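Local coordinates for protein 6-aminohexanoate-dimer hydrolase (Bacillus anthracis, PDB 4GB7) that probably hydrolyses the amide bond of the 6-aminohexanoate dimer and belongs to the beta-lactamase family, at residues Q151-E156 / R262-K267. Numbering follows the deposited sequence.
Sequences QSLAEE and RTITGK
The hydroxyl OG1 of T265, whose CG2 methyl meets L153, is hydrogen-bonded to three groups: the backbone N of K267, the carbonyl oxygen of I261 one turn back, and the side-chain amide of N272. The bond from K267 N to T265 OG1, at 3.2 Å, closes an ST turn where helix 251-265 runs out. With OG1 standing between the backbone N and the carbonyl carbon (chi1 68°), CG2 is left anti to the carbonyl carbon, and T265 CG2 reaches across to L153 CD2 at 4.0 Å. The two side chains run at about a right angle to each other. L153 CD2 also lies 4.3 Å from I264 CG2, so one branch of L153 touches two neighbouring methyls at the end of the facing helix. The contact is small and wholly apolar, burying 95 Å² in all, and the backbones stay well apart, with 8.8 Å between the CA atoms of L153 and I264. G266, with positive phi, then breaks the helical course.

On helix 143-155 itself, Q151 NE2 donates to E155 OE2 at 3.0 Å, on the anti side of the carboxylate. The contact thus packs together the C-terminal ends of helices 143-155 and 251-265, in the helical part of a beta-lactamase-family fold and apart from its five-stranded antiparallel sheet, while helix 269-278 borders both partners: its R276 touches L153 and forms a salt bridge with E156, and its E275 pairs with K267.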
ATOM      1  N   GLN A 151     -13.069  -4.045   7.467  1.00 19.07           N
ATOM      2  CA  GLN A 151     -13.359  -5.398   7.994  1.00 18.45           C
ATOM      3  C   GLN A 151     -13.715  -5.332   9.479  1.00 18.40           C
ATOM      4  O   GLN A 151     -14.667  -6.003   9.931  1.00 20.57           O
ATOM      5  CB  GLN A 151     -12.197  -6.352   7.776  1.00 19.60           C
ATOM      6  CG  GLN A 151     -12.561  -7.830   7.927  1.00 20.88           C
ATOM      7  CD  GLN A 151     -13.572  -8.258   6.875  1.00 24.92           C
ATOM      8  OE1 GLN A 151     -13.425  -7.942   5.684  1.00 24.09           O
ATOM      9  NE2 GLN A 151     -14.623  -8.929   7.304  1.00 23.05           N
ATOM     10  N   SER A 152     -12.970  -4.512  10.232  1.00 19.36           N
ATOM     11  CA  SER A 152     -13.230  -4.325  11.680  1.00 17.56           C
ATOM     12  C   SER A 152     -14.631  -3.751  11.874  1.00 20.34           C
ATOM     13  O   SER A 152     -15.381  -4.243  12.696  1.00 22.15           O
ATOM     14  CB  SER A 152     -12.202  -3.409  12.336  1.00 21.48           C
ATOM     15  OG  SER A 152     -10.902  -3.919  12.113  1.00 22.55           O
ATOM     16  N   LEU A 153     -14.967  -2.692  11.141  1.00 18.22           N
ATOM     17  CA  LEU A 153     -16.286  -2.080  11.290  1.00 18.91           C
ATOM     18  C   LEU A 153     -17.421  -3.010  10.931  1.00 18.99           C
ATOM     19  O   LEU A 153     -18.518  -2.990  11.580  1.00 19.34           O
ATOM     20  CB  LEU A 153     -16.359  -0.786  10.473  1.00 20.69           C
ATOM     21  CG  LEU A 153     -15.537   0.409  10.945  1.00 21.08           C
ATOM     22  CD1 LEU A 153     -15.450   1.426   9.827  1.00 25.72           C
ATOM     23  CD2 LEU A 153     -16.135   1.045  12.176  1.00 23.61           C
ATOM     24  N   ALA A 154     -17.180  -3.837   9.911  1.00 19.36           N
ATOM     25  CA  ALA A 154     -18.206  -4.796   9.449  1.00 22.32           C
ATOM     26  C   ALA A 154     -18.463  -5.848  10.544  1.00 21.73           C
ATOM     27  O   ALA A 154     -19.632  -6.131  10.945  1.00 23.76           O
ATOM     28  CB  ALA A 154     -17.807  -5.429   8.130  1.00 21.20           C
ATOM     29  N   GLU A 155     -17.378  -6.358  11.099  1.00 22.65           N
ATOM     30  CA  GLU A 155     -17.466  -7.299  12.229  1.00 20.96           C
ATOM     31  C   GLU A 155     -18.022  -6.709  13.565  1.00 22.79           C
ATOM     32  O   GLU A 155     -18.518  -7.453  14.412  1.00 28.50           O
ATOM     33  CB  GLU A 155     -16.145  -8.058  12.360  1.00 25.11           C
ATOM     34  CG  GLU A 155     -15.910  -8.873  11.065  1.00 23.23           C
ATOM     35  CD  GLU A 155     -14.780  -9.889  11.101  1.00 26.99           C
ATOM     36  OE1 GLU A 155     -14.316 -10.297  12.187  1.00 30.65           O
ATOM     37  OE2 GLU A 155     -14.353 -10.294  10.006  1.00 26.61           O
ATOM     38  N   GLU A 156     -17.952  -5.387  13.724  1.00 21.61           N
ATOM     39  CA  GLU A 156     -18.516  -4.661  14.876  1.00 24.67           C
ATOM     40  C   GLU A 156     -19.991  -4.355  14.602  1.00 25.88           C
ATOM     41  O   GLU A 156     -20.640  -3.758  15.434  1.00 27.51           O
ATOM     42  CB  GLU A 156     -17.765  -3.335  15.133  1.00 27.20           C
ATOM     43  CG  GLU A 156     -16.267  -3.450  15.529  1.00 30.53           C
ATOM     44  CD  GLU A 156     -15.482  -2.115  15.440  1.00 33.77           C
ATOM     45  OE1 GLU A 156     -16.139  -1.058  15.330  1.00 39.60           O
ATOM     46  OE2 GLU A 156     -14.194  -2.109  15.483  1.00 35.85           O
ATOM     47  N   ARG A 262     -14.857   7.473   7.592  1.00 18.94           N
ATOM     48  CA  ARG A 262     -14.935   8.797   8.202  1.00 18.01           C
ATOM     49  C   ARG A 262     -16.362   9.111   8.595  1.00 20.05           C
ATOM     50  O   ARG A 262     -16.620   9.608   9.676  1.00 20.52           O
ATOM     51  CB  ARG A 262     -14.399   9.853   7.268  1.00 19.46           C
ATOM     52  CG  ARG A 262     -12.911   9.770   6.909  1.00 19.86           C
ATOM     53  CD  ARG A 262     -12.550  10.757   5.818  1.00 20.40           C
ATOM     54  NE  ARG A 262     -11.193  10.514   5.322  1.00 20.12           N
ATOM     55  CZ  ARG A 262     -10.879  10.020   4.125  1.00 20.29           C
ATOM     56  NH1 ARG A 262     -11.798   9.856   3.167  1.00 20.34           N
ATOM     57  NH2 ARG A 262      -9.614   9.819   3.807  1.00 20.63           N
ATOM     58  N   THR A 263     -17.288   8.825   7.705  1.00 19.56           N
ATOM     59  CA  THR A 263     -18.688   9.100   7.968  1.00 20.41           C
ATOM     60  C   THR A 263     -19.241   8.298   9.128  1.00 21.83           C
ATOM     61  O   THR A 263     -19.951   8.862  10.016  1.00 22.09           O
ATOM     62  CB  THR A 263     -19.528   8.855   6.704  1.00 22.84           C
ATOM     63  OG1 THR A 263     -19.091   9.750   5.686  1.00 25.94           O
ATOM     64  CG2 THR A 263     -21.022   9.126   6.969  1.00 24.96           C
ATOM     65  N   ILE A 264     -18.996   6.985   9.099  1.00 20.25           N
ATOM     66  CA  ILE A 264     -19.440   6.092  10.219  1.00 20.97           C
ATOM     67  C   ILE A 264     -18.850   6.471  11.594  1.00 19.99           C
ATOM     68  O   ILE A 264     -19.555   6.539  12.587  1.00 22.50           O
ATOM     69  CB  ILE A 264     -19.197   4.607   9.902  1.00 20.83           C
ATOM     70  CG1 ILE A 264     -20.082   4.156   8.724  1.00 24.34           C
ATOM     71  CG2 ILE A 264     -19.348   3.715  11.137  1.00 22.98           C
ATOM     72  CD1 ILE A 264     -21.538   3.943   9.041  1.00 25.17           C
ATOM     73  N   THR A 265     -17.553   6.733  11.640  1.00 20.14           N
ATOM     74  CA  THR A 265     -16.858   6.899  12.900  1.00 18.97           C
ATOM     75  C   THR A 265     -16.802   8.329  13.378  1.00 20.83           C
ATOM     76  O   THR A 265     -16.545   8.585  14.575  1.00 22.96           O
ATOM     77  CB  THR A 265     -15.412   6.389  12.783  1.00 19.23           C
ATOM     78  OG1 THR A 265     -14.667   7.235  11.909  1.00 22.17           O
ATOM     79  CG2 THR A 265     -15.370   4.947  12.326  1.00 21.30           C
ATOM     80  N   GLY A 266     -17.031   9.276  12.477  1.00 20.84           N
ATOM     81  CA  GLY A 266     -16.928  10.673  12.836  1.00 20.50           C
ATOM     82  C   GLY A 266     -15.498  11.128  13.119  1.00 20.74           C
ATOM     83  O   GLY A 266     -15.295  12.195  13.714  1.00 23.32           O
ATOM     84  N   LYS A 267     -14.517  10.344  12.665  1.00 21.53           N
ATOM     85  CA  LYS A 267     -13.085  10.622  12.905  1.00 19.75           C
ATOM     86  C   LYS A 267     -12.352  10.563  11.573  1.00 20.16           C
ATOM     87  O   LYS A 267     -12.856   9.970  10.629  1.00 23.69           O
ATOM     88  CB  LYS A 267     -12.496   9.577  13.857  1.00 23.27           C
ATOM     89  CG  LYS A 267     -13.093   9.583  15.268  1.00 25.61           C
ATOM     90  CD  LYS A 267     -12.638   8.417  16.107  1.00 29.01           C
ATOM     91  CE  LYS A 267     -13.085   8.569  17.563  1.00 39.47           C
ATOM     92  NZ  LYS A 267     -12.484   7.525  18.432  1.00 36.44           N
TER